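Local structure of TagI restriction endonuclease (Thermocrispum agreste, 6GHS) at residues R5-I10 against E100-R105; A36-T41 against P89-L94; D47-N52 against I65-H70; G93-Q98 against V219-Y224; Y128-H133 against F149-I154. The protein cleaves modified DNA, probably recognising 5-methylcytosine or 5-hydroxymethylcytosine through an SRA domain and cutting with an HNH nuclease domain. One frame throughout, in Å; residues are numbered along the deposited sequence.

Contact 1. Residues R5-I10 against E100-R105; sequences RTFGHI and EGLPVR
A single guanidinium nitrogen, NH1 of Arg-105, clasps the N-terminal loop by two of its backbone carbonyls. Arg-105 NH1 donates to Thr-6 O at 2.5 Å along an almost straight N-H...O line (175°), and its second hydrogen goes to Gly-8 O, 2.9 Å away. Both acceptors lie close to the guanidinium plane, and NH1 in turn lies in the plane of each carbonyl, so the group is fixed edge-on. Ile-10 lies over one face of it, with CD1 3.8 Å from NH1 of Arg-105. Arginine suits the place because a bend at chi3 (-62°) swings a planar, multiple donor under the loop. An alanine here would probably loosen the loop, since both carbonyls would lose their donor and Ile-10 its flat partner.

Beside this grip, the Phe-7 ring takes Leu-102 on one face: CD2 sits 4.1 Å from the ring centroid, a CH-pi contact, while Pro-103 O lies at the ring edge. A water bridges the two segments, accepting from Gly-8 N (3.1 Å) and donating to Pro-103 O (2.7 Å). Gly-8 has a positive phi (109°) that other residues tolerate poorly.

Further out, Asp-47 forms a salt bridge with Arg-105 NH2 and another with Arg-5, anchoring both partners to strand 45-51. Gly-101, also at positive phi, is the C-prime residue of a Schellman motif that ends helix 89-100 and turns the chain into strand 104-109, the helix-to-strand connection of the SRA domain on which the N-terminal loop is pinned.

Contact 2. Residues A36-T41 against P89-L94; sequences AGISGT and PGNAGL
With CG1 anti to the carbonyl carbon (chi1 -57°) and CD1 extended beyond it (chi2 164°), Ile-38 leans from its strand onto the helix, while CG2, anti to the backbone N, is laid against the first turn. Ile-38 CD1 meets a branch end of Leu-94, 3.7 Å from Leu-94 CD1, the two side chains crossing obliquely. Ile-38 CG2 rests on bare backbone, 3.5 Å from Gly-90 CA. A beta carbon on Gly-90 would run into Ile-38 CB, so glycine suits this position.

Strand 38-41 and the start of helix 89-100 cross at 76° with their axes only 5.7 Å apart, a close helix-on-sheet packing within the SRA domain. Gly-90 and Gly-93 permit it: a beta carbon on Gly-93 would collide with the backbone N of Thr-41. Gly-40 adds to the closeness, turning the side on which a side chain would stand toward both of them. At the exposed start of the helix, Pro-89, a residue well suited to a first helical turn, sets CB 3.6 Å from Gly-40 O. Asn-91 OD1 merely brushes Ile-38 CD1 at 3.8 Å; its amide ND2 is instead engaged by His-70 O and Asp-85 O, which tie the helix to the loops beside it.

Contact 3. Residues D47-N52 against I65-H70; sequences DAIVLN and IIYTGH
Strands 45-51 and 64-68 belong to the same curled sheet of the SRA domain but are not neighbours in it: strands 104-109, 122-137 and 145-153 come between. They run at 93° to each other with axes 9.2 Å apart, so they face one another across the apolar interior of the curl, in the manner of a barrel, joined largely through side chains.

The aromatic contact centres on Tyr-67. Its CG is anti to the backbone N (chi1 -170°), which sends the ring toward strand 45-51. Ile-49 meets it tip to tip: CD1 stands over one face of the Tyr-67 ring, 3.9 Å from the centroid, a CH-pi contact. To get there Ile-49 tucks CG1 between the two backbone arms (chi1 60°), and its CG2 also touches the ring, 4.0 Å from Tyr-67 CE2. Leu-51 approaches the edge, CD1 lying 4.1 Å from Tyr-67 CD1. A serine in place of Tyr-67 would probably leave Ile-49 without the flat surface it packs on and weaken the link between the strands, since this residue gives the largest share of the buried surface.

The remaining packing is aliphatic. Beta-branched Ile-49 and Ile-65 suit extended strands and bring broad apolar surfaces inward. Val-106 lies beside both, and Leu-151 touches both Ile-49 and Tyr-67. Leu-51, with CG anti to the backbone N, reaches Ile-65 tip to tip: its CD2 is 3.6 Å from Ile-65 CG2 and 4.0 Å from Ile-65 CD1.

Contact 4. Residues G93-Q98 against V219-Y224; sequences GLVRSQ and VDVGPY
The close-packed part of this contact is a valine pair. Val-95, with CG1 anti to the backbone N (chi1 177°), points from the helix at Val-221, whose own CG1 is wedged over the backbone, flanked by N on one side and C on the other (chi1 74°). The two meet tip to tip, and CG1 of Val-95 lies 3.5 Å from CG1 of Val-221. Short branched side chains suit such an approach, and Ala-92 and Leu-99 of the same helix extend the apolar patch under Val-221.

Beside the patch, Arg-96 bends at chi2 and chi3 to grip one carbonyl end-on. Arg-96 NH2 donates to Pro-223 O at 2.8 Å and Arg-96 NH1 to the same oxygen at 3.1 Å, with the oxygen nearly in the guanidinium plane. Glu-100 forms a salt bridge with NH1, which is likely to steady the group. The grip joins helix 89-100 of the SRA domain to strand 223-229 of the HNH region, where strands 223-229 and 246-249 and helix 251-258 follow the order of a beta-beta-alpha-metal fold.

The looser, partly exposed side lies at Pro-223 and Gly-222. The proline ring only borders the guanidinium, Pro-223 CD being 3.7 Å from Arg-96 NH2, and Gly-222, at a positive phi of 155°, turns the chain there. A separate edge, at Asp-220, is covered by Asn-259 of the second subunit; Asp-220 OD1 touches Val-95 CG1 from 4.0 Å, while OD2 is hydrogen-bonded with His-133.

Contact 5. Residues Y128-H133 against F149-I154; sequences YKVVAH and FQLVKI
Val-130, Leu-151 and Phe-149 form the apolar heart of an antiparallel hairpin, strands 122-137 and 145-153 of the SRA sheet. Val-130 and Leu-151 lie side by side on the same face, with CG2 of the valine 4.1 Å from CD2 of the leucine. Phe-149 closes the row, CD2 touching His-133 CB at 3.7 Å. This face is covered by helix 89-100 through Leu-94 and Val-95, hence its apolar residues.

Between Val-130, opposite Leu-151, and His-133, opposite Phe-149, strand 122-137 carries one extra residue, a classic beta bulge in which Val-131 (psi -44°) and Ala-132 face Gln-150. On the other face Val-131 CG2 meets Val-152 CG2 at 3.8 Å.

Outward, the Tyr-128 ring is roofed by Lys-153, whose CB stands 4.0 Å from the centroid in a CH-pi contact. Both are long residues with polar tips: the hydroxyl is hydrogen-bonded with Gly-62 O, the ammonium salt-bridged to Glu-15. Lys-129 and Val-152 exchange two backbone bonds, N to O at 2.8 Å and O to N at 2.9 Å. Within the bulge, Val-131 N donates nearly along the Gln-150 C=O axis, whereas Gln-150 N, 3.0 Å from Ala-132 O, sits above that carbonyl's plane.

Contacts 1, 2, 3 and 5 lie within the SRA domain around one curled sheet. Contacts 2 and 3, with centres about 9 Å apart, join through Ser-39 OG and Asp-47 OD1 (2.6 Å), and Leu-94 of contact 2 also reaches Tyr-67. Contact 5 adjoins contact 3 as the next strand, Tyr-67 O to Phe-149 N being 2.8 Å, and adjoins contact 1 through Val-104 N and Tyr-128 O (2.7 Å). Contact 4 continues the helix of contact 2 and joins it to the HNH region; Gln-98 OE1 meets His-133 ND1 of contact 5 at 2.8 Å. The side chain of Pro-223 in contact 4 lies about 13 Å from the zinc ion held by Cys-210, Cys-213, Cys-250 and Asp-253.

Contact 1. Residues R5-I10 against E100-R105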
# COMPACT_ATOMS: atom_id res chain seq x y z
N ARG A 5 -0.59 -1.56 -26.59
CA ARG A 5 0.03 -1.76 -25.28
C ARG A 5 -1.03 -1.98 -24.23
O ARG A 5 -1.91 -1.14 -24.03
CB ARG A 5 0.91 -0.57 -24.87
CG ARG A 5 1.90 -0.94 -23.78
CD ARG A 5 2.92 0.14 -23.47
NE ARG A 5 3.68 0.53 -24.66
CZ ARG A 5 4.65 -0.19 -25.22
NH1 ARG A 5 5.01 -1.38 -24.73
NH2 ARG A 5 5.28 0.28 -26.30
N THR A 6 -0.95 -3.11 -23.56
CA THR A 6 -2.05 -3.57 -22.74
C THR A 6 -1.54 -4.29 -21.53
O THR A 6 -0.69 -5.17 -21.63
CB THR A 6 -3.02 -4.43 -23.58
OG1 THR A 6 -3.76 -3.57 -24.46
CG2 THR A 6 -4.01 -5.21 -22.71
N PHE A 7 -2.08 -3.90 -20.38
CA PHE A 7 -1.60 -4.37 -19.11
C PHE A 7 -2.50 -5.47 -18.62
O PHE A 7 -3.72 -5.36 -18.68
CB PHE A 7 -1.59 -3.22 -18.10
CG PHE A 7 -0.76 -2.05 -18.54
CD1 PHE A 7 0.60 -2.01 -18.30
CD2 PHE A 7 -1.36 -0.98 -19.23
CE1 PHE A 7 1.36 -0.94 -18.72
CE2 PHE A 7 -0.60 0.10 -19.65
CZ PHE A 7 0.76 0.12 -19.39
N GLY A 8 -1.88 -6.53 -18.11
CA GLY A 8 -2.57 -7.68 -17.57
C GLY A 8 -2.40 -8.86 -18.50
O GLY A 8 -1.55 -8.84 -19.40
N HIS A 9 -3.20 -9.90 -18.26
CA HIS A 9 -3.19 -11.08 -19.10
C HIS A 9 -3.72 -10.73 -20.49
O HIS A 9 -4.48 -9.76 -20.64
CB HIS A 9 -4.01 -12.21 -18.47
CG HIS A 9 -3.35 -12.83 -17.28
ND1 HIS A 9 -2.06 -13.30 -17.30
CD2 HIS A 9 -3.82 -13.10 -16.03
CE1 HIS A 9 -1.75 -13.82 -16.13
NE2 HIS A 9 -2.80 -13.71 -15.34
N ILE A 10 -3.28 -11.49 -21.49
CA ILE A 10 -3.73 -11.34 -22.88
C ILE A 10 -4.73 -12.46 -23.18
O ILE A 10 -4.44 -13.63 -22.89
CB ILE A 10 -2.55 -11.38 -23.88
CG1 ILE A 10 -1.63 -10.17 -23.67
CG2 ILE A 10 -3.05 -11.42 -25.32
CD1 ILE A 10 -2.28 -8.82 -23.94
N GLU A 100 2.25 3.61 -10.80
CA GLU A 100 0.82 3.41 -11.06
C GLU A 100 0.33 2.05 -10.61
O GLU A 100 -0.89 1.80 -10.65
CB GLU A 100 0.50 3.54 -12.55
CG GLU A 100 0.88 4.87 -13.18
CD GLU A 100 0.29 6.04 -12.46
OE1 GLU A 100 -0.92 5.97 -12.14
OE2 GLU A 100 1.05 6.99 -12.21
N GLY A 101 1.24 1.16 -10.20
CA GLY A 101 0.89 -0.18 -9.77
C GLY A 101 0.34 -0.99 -10.93
O GLY A 101 -0.69 -1.64 -10.79
N LEU A 102 1.02 -0.93 -12.08
CA LEU A 102 0.58 -1.63 -13.28
C LEU A 102 1.35 -2.92 -13.33
O LEU A 102 2.56 -2.88 -13.21
CB LEU A 102 0.89 -0.83 -14.53
CG LEU A 102 0.01 0.41 -14.68
CD1 LEU A 102 0.68 1.45 -15.57
CD2 LEU A 102 -1.37 0.07 -15.23
N PRO A 103 0.65 -4.05 -13.53
CA PRO A 103 1.32 -5.35 -13.58
C PRO A 103 2.09 -5.53 -14.88
O PRO A 103 1.70 -4.97 -15.90
CB PRO A 103 0.16 -6.33 -13.51
CG PRO A 103 -0.95 -5.62 -14.19
CD PRO A 103 -0.78 -4.17 -13.87
N VAL A 104 3.15 -6.32 -14.82
CA VAL A 104 4.07 -6.48 -15.94
C VAL A 104 4.15 -7.95 -16.31
O VAL A 104 4.60 -8.76 -15.50
CB VAL A 104 5.50 -6.01 -15.56
CG1 VAL A 104 6.50 -6.32 -16.68
CG2 VAL A 104 5.50 -4.53 -15.22
N ARG A 105 3.75 -8.30 -17.53
CA ARG A 105 3.95 -9.66 -18.04
C ARG A 105 5.44 -10.02 -18.13
O ARG A 105 6.17 -9.45 -18.96
CB ARG A 105 3.32 -9.82 -19.42
CG ARG A 105 1.80 -9.76 -19.46
CD ARG A 105 1.29 -10.11 -20.84
NE ARG A 105 1.76 -9.15 -21.84
CZ ARG A 105 1.24 -7.94 -22.04
NH1 ARG A 105 0.20 -7.52 -21.32
NH2 ARG A 105 1.76 -7.15 -22.97
O HOH W 1 1.19 -6.10 -18.31

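Contact 2. Residues A36-T41 against P89-L94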
# COMPACT_ATOMS: atom_id res chain seq x y z
N ALA A 36 14.49 -5.93 -28.18
CA ALA A 36 14.47 -5.15 -26.93
C ALA A 36 13.82 -5.89 -25.78
O ALA A 36 12.76 -6.48 -25.94
CB ALA A 36 13.76 -3.83 -27.16
N GLY A 37 14.47 -5.86 -24.62
CA GLY A 37 13.99 -6.57 -23.43
C GLY A 37 12.70 -6.00 -22.86
O GLY A 37 11.80 -6.75 -22.51
N ILE A 38 12.61 -4.68 -22.80
CA ILE A 38 11.46 -4.01 -22.20
C ILE A 38 10.47 -3.53 -23.26
O ILE A 38 10.83 -2.78 -24.17
CB ILE A 38 11.92 -2.82 -21.34
CG1 ILE A 38 12.91 -3.31 -20.28
CG2 ILE A 38 10.73 -2.15 -20.67
CD1 ILE A 38 13.72 -2.21 -19.62
N SER A 39 9.22 -3.96 -23.12
CA SER A 39 8.08 -3.38 -23.83
C SER A 39 7.55 -2.23 -23.01
O SER A 39 6.90 -2.47 -22.01
CB SER A 39 6.98 -4.44 -23.99
OG SER A 39 5.79 -3.89 -24.53
N GLY A 40 7.81 -0.99 -23.40
CA GLY A 40 7.33 0.13 -22.59
C GLY A 40 7.75 1.53 -22.99
O GLY A 40 8.68 1.72 -23.77
N THR A 41 7.06 2.49 -22.38
CA THR A 41 7.14 3.91 -22.74
C THR A 41 6.96 4.75 -21.47
O THR A 41 6.18 4.40 -20.59
CB THR A 41 6.06 4.21 -23.81
OG1 THR A 41 6.57 3.79 -25.07
CG2 THR A 41 5.70 5.68 -23.93
N PRO A 89 12.91 4.88 -22.76
CA PRO A 89 11.48 4.67 -22.55
C PRO A 89 11.16 3.40 -21.75
O PRO A 89 10.21 3.39 -20.96
CB PRO A 89 10.92 4.56 -23.98
CG PRO A 89 12.01 5.01 -24.88
CD PRO A 89 13.27 4.67 -24.17
N GLY A 90 11.95 2.36 -21.94
CA GLY A 90 11.76 1.12 -21.23
C GLY A 90 12.08 1.23 -19.77
O GLY A 90 11.37 0.68 -18.93
N ASN A 91 13.16 1.94 -19.46
CA ASN A 91 13.50 2.20 -18.07
C ASN A 91 12.46 3.09 -17.41
O ASN A 91 12.00 2.80 -16.31
CB ASN A 91 14.87 2.86 -17.94
CG ASN A 91 15.99 1.97 -18.41
OD1 ASN A 91 15.80 0.77 -18.60
ND2 ASN A 91 17.17 2.56 -18.60
N ALA A 92 12.08 4.16 -18.10
CA ALA A 92 11.10 5.09 -17.56
C ALA A 92 9.77 4.40 -17.38
O ALA A 92 9.16 4.53 -16.34
CB ALA A 92 10.95 6.31 -18.45
N GLY A 93 9.36 3.65 -18.40
CA GLY A 93 8.08 2.95 -18.37
C GLY A 93 7.98 2.00 -17.21
O GLY A 93 6.93 1.88 -16.57
N LEU A 94 9.08 1.32 -16.91
CA LEU A 94 9.12 0.41 -15.78
C LEU A 94 8.94 1.11 -14.43
O LEU A 94 8.36 0.53 -13.52
CB LEU A 94 10.41 -0.40 -15.78
CG LEU A 94 10.37 -1.76 -16.45
CD1 LEU A 94 11.78 -2.31 -16.49
CD2 LEU A 94 9.44 -2.71 -15.71

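Contact 3. Residues D47-N52 against I65-H70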
# COMPACT_ATOMS: atom_id res chain seq x y z
N ASP A 47 4.37 -2.76 -20.13
CA ASP A 47 3.44 -3.89 -20.06
C ASP A 47 4.13 -5.25 -20.09
O ASP A 47 3.52 -6.24 -19.69
CB ASP A 47 2.39 -3.82 -21.17
CG ASP A 47 2.98 -3.80 -22.56
OD1 ASP A 47 4.05 -3.18 -22.74
OD2 ASP A 47 2.36 -4.37 -23.48
N ALA A 48 5.38 -5.33 -20.54
CA ALA A 48 6.10 -6.59 -20.49
C ALA A 48 7.60 -6.46 -20.43
O ALA A 48 8.16 -5.45 -20.83
CB ALA A 48 5.72 -7.45 -21.68
N ILE A 49 8.24 -7.51 -19.93
CA ILE A 49 9.68 -7.68 -20.05
C ILE A 49 9.98 -9.10 -20.47
O ILE A 49 9.24 -10.01 -20.15
CB ILE A 49 10.45 -7.35 -18.75
CG1 ILE A 49 10.02 -8.23 -17.57
CG2 ILE A 49 10.25 -5.88 -18.39
CD1 ILE A 49 11.05 -8.28 -16.46
N VAL A 50 11.08 -9.25 -21.20
CA VAL A 50 11.60 -10.55 -21.61
C VAL A 50 12.93 -10.74 -20.91
O VAL A 50 13.79 -9.87 -20.98
CB VAL A 50 11.83 -10.58 -23.13
CG1 VAL A 50 12.65 -11.81 -23.55
CG2 VAL A 50 10.49 -10.53 -23.84
N LEU A 51 13.08 -11.90 -20.27
CA LEU A 51 14.20 -12.18 -19.40
C LEU A 51 14.99 -13.37 -19.94
O LEU A 51 14.61 -14.52 -19.75
CB LEU A 51 13.69 -12.44 -17.98
CG LEU A 51 14.70 -12.76 -16.87
CD1 LEU A 51 15.96 -11.90 -16.90
CD2 LEU A 51 13.99 -12.66 -15.52
N ASN A 52 16.10 -13.06 -20.61
CA ASN A 52 16.91 -14.02 -21.34
C ASN A 52 18.39 -13.69 -21.08
O ASN A 52 19.16 -13.48 -22.02
CB ASN A 52 16.55 -13.90 -22.83
CG ASN A 52 17.03 -15.08 -23.67
OD1 ASN A 52 17.81 -15.93 -23.22
ND2 ASN A 52 16.57 -15.13 -24.92
N ILE A 65 12.47 -11.09 -8.89
CA ILE A 65 13.42 -10.83 -9.98
C ILE A 65 14.08 -9.47 -9.82
O ILE A 65 13.40 -8.46 -9.66
CB ILE A 65 12.74 -10.79 -11.37
CG1 ILE A 65 11.78 -11.95 -11.55
CG2 ILE A 65 13.80 -10.81 -12.47
CD1 ILE A 65 11.10 -11.96 -12.90
N ILE A 66 15.41 -9.47 -9.89
CA ILE A 66 16.17 -8.25 -10.04
C ILE A 66 16.45 -8.11 -11.53
O ILE A 66 17.31 -8.82 -12.06
CB ILE A 66 17.50 -8.28 -9.24
CG1 ILE A 66 17.28 -8.76 -7.81
CG2 ILE A 66 18.14 -6.90 -9.22
CD1 ILE A 66 16.11 -8.12 -7.11
N TYR A 67 15.70 -7.24 -12.21
CA TYR A 67 15.86 -7.00 -13.65
C TYR A 67 16.71 -5.77 -13.89
O TYR A 67 16.50 -4.75 -13.26
CB TYR A 67 14.49 -6.81 -14.32
CG TYR A 67 14.54 -6.79 -15.84
CD1 TYR A 67 14.93 -7.91 -16.56
CD2 TYR A 67 14.18 -5.65 -16.55
CE1 TYR A 67 14.98 -7.91 -17.95
CE2 TYR A 67 14.22 -5.63 -17.94
CZ TYR A 67 14.62 -6.77 -18.64
OH TYR A 67 14.67 -6.77 -20.01
N THR A 68 17.66 -5.88 -14.82
CA THR A 68 18.53 -4.77 -15.20
C THR A 68 18.04 -4.14 -16.49
O THR A 68 17.62 -4.83 -17.41
CB THR A 68 19.98 -5.23 -15.36
OG1 THR A 68 20.33 -6.08 -14.27
CG2 THR A 68 20.94 -4.02 -15.39
N GLY A 69 18.12 -2.81 -16.55
CA GLY A 69 17.45 -2.04 -17.58
C GLY A 69 18.19 -1.95 -18.89
O GLY A 69 19.16 -2.65 -19.13
N HIS A 70 17.70 -1.07 -19.74
CA HIS A 70 18.19 -0.90 -21.08
C HIS A 70 19.05 0.37 -21.20
O HIS A 70 18.83 1.34 -20.47
CB HIS A 70 17.01 -0.81 -22.05
CG HIS A 70 17.42 -0.76 -23.48
ND1 HIS A 70 17.61 0.42 -24.15
CD2 HIS A 70 17.74 -1.75 -24.34
CE1 HIS A 70 18.01 0.16 -25.39
NE2 HIS A 70 18.10 -1.15 -25.53

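Contact 4. Residues G93-Q98 against V219-Y224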
# COMPACT_ATOMS: atom_id res chain seq x y z
N GLY A 93 9.36 3.65 -18.40
CA GLY A 93 8.08 2.95 -18.37
C GLY A 93 7.98 2.00 -17.21
O GLY A 93 6.93 1.88 -16.57
N LEU A 94 9.08 1.32 -16.91
CA LEU A 94 9.12 0.41 -15.78
C LEU A 94 8.94 1.11 -14.43
O LEU A 94 8.36 0.53 -13.52
CB LEU A 94 10.41 -0.40 -15.78
CG LEU A 94 10.37 -1.76 -16.45
CD1 LEU A 94 11.78 -2.31 -16.49
CD2 LEU A 94 9.44 -2.71 -15.71
N VAL A 95 9.44 2.33 -14.28
CA VAL A 95 9.24 3.08 -13.04
C VAL A 95 7.79 3.54 -12.96
O VAL A 95 7.18 3.51 -11.90
CB VAL A 95 10.15 4.32 -12.93
CG1 VAL A 95 9.84 5.09 -11.65
CG2 VAL A 95 11.62 3.92 -12.98
N ARG A 96 7.27 3.98 -14.10
CA ARG A 96 5.89 4.42 -14.19
C ARG A 96 4.95 3.25 -13.90
O ARG A 96 3.88 3.47 -13.37
CB ARG A 96 5.64 5.04 -15.56
CG ARG A 96 4.24 5.52 -15.86
CD ARG A 96 3.72 6.51 -14.84
NE ARG A 96 4.49 7.75 -14.76
CZ ARG A 96 4.34 8.67 -13.80
NH1 ARG A 96 3.44 8.50 -12.82
NH2 ARG A 96 5.09 9.77 -13.81
N SER A 97 5.33 2.03 -14.24
CA SER A 97 4.54 0.85 -13.86
C SER A 97 4.53 0.66 -12.35
O SER A 97 3.48 0.38 -11.77
CB SER A 97 5.06 -0.42 -14.53
OG SER A 97 4.52 -0.55 -15.83
N GLN A 98 5.70 0.80 -11.74
CA GLN A 98 5.86 0.71 -10.30
C GLN A 98 4.96 1.74 -9.60
O GLN A 98 4.21 1.38 -8.69
CB GLN A 98 7.33 0.96 -9.93
CG GLN A 98 7.68 0.75 -8.46
CD GLN A 98 8.60 1.83 -7.91
OE1 GLN A 98 9.80 1.86 -8.20
NE2 GLN A 98 8.04 2.71 -7.09
N VAL A 219 8.80 12.95 -8.55
CA VAL A 219 9.82 11.93 -8.29
C VAL A 219 10.80 11.86 -9.48
O VAL A 219 10.71 12.68 -10.41
CB VAL A 219 9.18 10.56 -7.92
CG1 VAL A 219 8.31 10.69 -6.69
CG2 VAL A 219 8.37 9.97 -9.06
N ASP A 220 11.73 10.90 -9.43
CA ASP A 220 12.80 10.80 -10.43
C ASP A 220 12.29 10.74 -11.85
O ASP A 220 12.76 11.47 -12.70
CB ASP A 220 13.80 9.66 -10.15
CG ASP A 220 13.15 8.27 -10.06
OD1 ASP A 220 11.92 8.15 -10.03
OD2 ASP A 220 13.90 7.28 -10.00
N VAL A 221 11.31 9.89 -12.10
CA VAL A 221 10.79 9.72 -13.45
C VAL A 221 9.82 10.81 -13.89
O VAL A 221 9.64 11.01 -15.09
CB VAL A 221 10.18 8.31 -13.65
CG1 VAL A 221 8.83 8.17 -12.96
CG2 VAL A 221 10.04 7.99 -15.14
N GLY A 222 9.18 11.50 -12.95
CA GLY A 222 8.18 12.49 -13.30
C GLY A 222 7.17 12.73 -12.20
O GLY A 222 7.51 12.52 -11.05
N PRO A 223 5.93 13.17 -12.55
CA PRO A 223 4.87 13.48 -11.57
C PRO A 223 4.23 12.24 -10.98
O PRO A 223 4.19 11.21 -11.63
CB PRO A 223 3.80 14.22 -12.40
CG PRO A 223 4.41 14.46 -13.74
CD PRO A 223 5.45 13.41 -13.93
N TYR A 224 3.69 12.38 -9.77
CA TYR A 224 3.10 11.27 -9.03
C TYR A 224 1.84 11.68 -8.27
O TYR A 224 1.81 12.70 -7.60
CB TYR A 224 4.11 10.72 -8.03
CG TYR A 224 3.50 9.65 -7.17
CD1 TYR A 224 3.37 8.36 -7.65
CD2 TYR A 224 3.00 9.94 -5.91
CE1 TYR A 224 2.78 7.37 -6.88
CE2 TYR A 224 2.40 8.95 -5.15
CZ TYR A 224 2.31 7.67 -5.64
OH TYR A 224 1.72 6.69 -4.91

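Contact 5. Residues Y128-H133 against F149-I154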
# COMPACT_ATOMS: atom_id res chain seq x y z
N TYR A 128 3.87 -9.92 -12.89
CA TYR A 128 4.64 -9.47 -11.73
C TYR A 128 4.38 -7.98 -11.48
O TYR A 128 3.94 -7.24 -12.38
CB TYR A 128 6.13 -9.68 -11.96
CG TYR A 128 6.58 -11.12 -11.91
CD1 TYR A 128 6.05 -12.08 -12.78
CD2 TYR A 128 7.58 -11.51 -11.02
CE1 TYR A 128 6.48 -13.39 -12.74
CE2 TYR A 128 8.01 -12.83 -10.97
CZ TYR A 128 7.46 -13.77 -11.83
OH TYR A 128 7.89 -15.08 -11.78
N LYS A 129 4.67 -7.57 -10.26
CA LYS A 129 4.47 -6.20 -9.79
C LYS A 129 5.86 -5.62 -9.65
O LYS A 129 6.76 -6.31 -9.20
CB LYS A 129 3.78 -6.25 -8.43
CG LYS A 129 3.49 -4.93 -7.73
CD LYS A 129 3.04 -5.21 -6.28
CE LYS A 129 2.70 -3.96 -5.47
NZ LYS A 129 1.45 -3.31 -5.94
N VAL A 130 6.05 -4.38 -10.07
CA VAL A 130 7.34 -3.70 -9.89
C VAL A 130 7.24 -2.99 -8.54
O VAL A 130 6.28 -2.25 -8.29
CB VAL A 130 7.63 -2.68 -11.00
CG1 VAL A 130 9.04 -2.12 -10.86
CG2 VAL A 130 7.43 -3.32 -12.37
N VAL A 131 8.22 -3.21 -7.68
CA VAL A 131 8.16 -2.74 -6.30
C VAL A 131 9.12 -1.59 -6.01
O VAL A 131 8.75 -0.63 -5.33
CB VAL A 131 8.38 -3.91 -5.32
CG1 VAL A 131 8.56 -3.42 -3.89
CG2 VAL A 131 7.20 -4.88 -5.42
N ALA A 132 10.35 -1.69 -6.50
CA ALA A 132 11.34 -0.62 -6.30
C ALA A 132 12.29 -0.55 -7.45
O ALA A 132 12.35 -1.48 -8.26
CB ALA A 132 12.11 -0.86 -5.01
N HIS A 133 13.03 0.55 -7.53
CA HIS A 133 14.10 0.70 -8.52
C HIS A 133 15.28 1.48 -7.97
O HIS A 133 15.14 2.26 -7.05
CB HIS A 133 13.57 1.39 -9.76
CG HIS A 133 13.22 2.82 -9.53
ND1 HIS A 133 11.93 3.23 -9.29
CD2 HIS A 133 13.98 3.94 -9.50
CE1 HIS A 133 11.91 4.55 -9.12
NE2 HIS A 133 13.15 5.00 -9.24
N PHE A 149 15.52 -3.01 -11.23
CA PHE A 149 14.15 -3.09 -10.75
C PHE A 149 13.97 -4.35 -9.93
O PHE A 149 14.64 -5.36 -10.17
CB PHE A 149 13.17 -3.08 -11.94
CG PHE A 149 13.34 -1.88 -12.84
CD1 PHE A 149 14.28 -1.90 -13.86
CD2 PHE A 149 12.58 -0.73 -12.65
CE1 PHE A 149 14.45 -0.79 -14.67
CE2 PHE A 149 12.75 0.38 -13.46
CZ PHE A 149 13.68 0.35 -14.47
N GLN A 150 13.09 -4.28 -8.94
CA GLN A 150 12.66 -5.45 -8.18
C GLN A 150 11.23 -5.82 -8.59
O GLN A 150 10.31 -5.00 -8.46
CB GLN A 150 12.73 -5.15 -6.70
CG GLN A 150 12.63 -6.38 -5.83
CD GLN A 150 12.57 -6.05 -4.36
OE1 GLN A 150 12.08 -4.98 -3.97
NE2 GLN A 150 13.07 -6.95 -3.53
N LEU A 151 11.05 -7.05 -9.08
CA LEU A 151 9.72 -7.55 -9.49
C LEU A 151 9.29 -8.73 -8.63
O LEU A 151 10.09 -9.61 -8.35
CB LEU A 151 9.70 -7.92 -10.98
CG LEU A 151 9.81 -6.72 -11.93
CD1 LEU A 151 11.26 -6.36 -12.18
CD2 LEU A 151 9.13 -6.99 -13.26
N VAL A 152 8.02 -8.73 -8.22
CA VAL A 152 7.44 -9.73 -7.31
C VAL A 152 6.20 -10.31 -7.98
O VAL A 152 5.38 -9.57 -8.51
CB VAL A 152 6.99 -9.10 -5.97
CG1 VAL A 152 6.26 -10.13 -5.10
CG2 VAL A 152 8.19 -8.52 -5.23
N LYS A 153 6.04 -11.63 -7.91
CA LYS A 153 4.91 -12.25 -8.57
C LYS A 153 3.60 -11.89 -7.90
O LYS A 153 3.45 -12.01 -6.69
CB LYS A 153 5.04 -13.76 -8.64
CG LYS A 153 3.89 -14.36 -9.44
CD LYS A 153 4.29 -15.66 -10.09
CE LYS A 153 3.19 -16.14 -11.01
NZ LYS A 153 3.67 -17.40 -11.63
N ILE A 154 2.66 -11.45 -8.73
CA ILE A 154 1.30 -11.24 -8.32
C ILE A 154 0.63 -12.60 -8.31
O ILE A 154 0.53 -13.24 -9.36
CB ILE A 154 0.61 -10.30 -9.31
CG1 ILE A 154 1.18 -8.90 -9.15
CG2 ILE A 154 -0.90 -10.28 -9.10
CD1 ILE A 154 1.00 -8.04 -10.38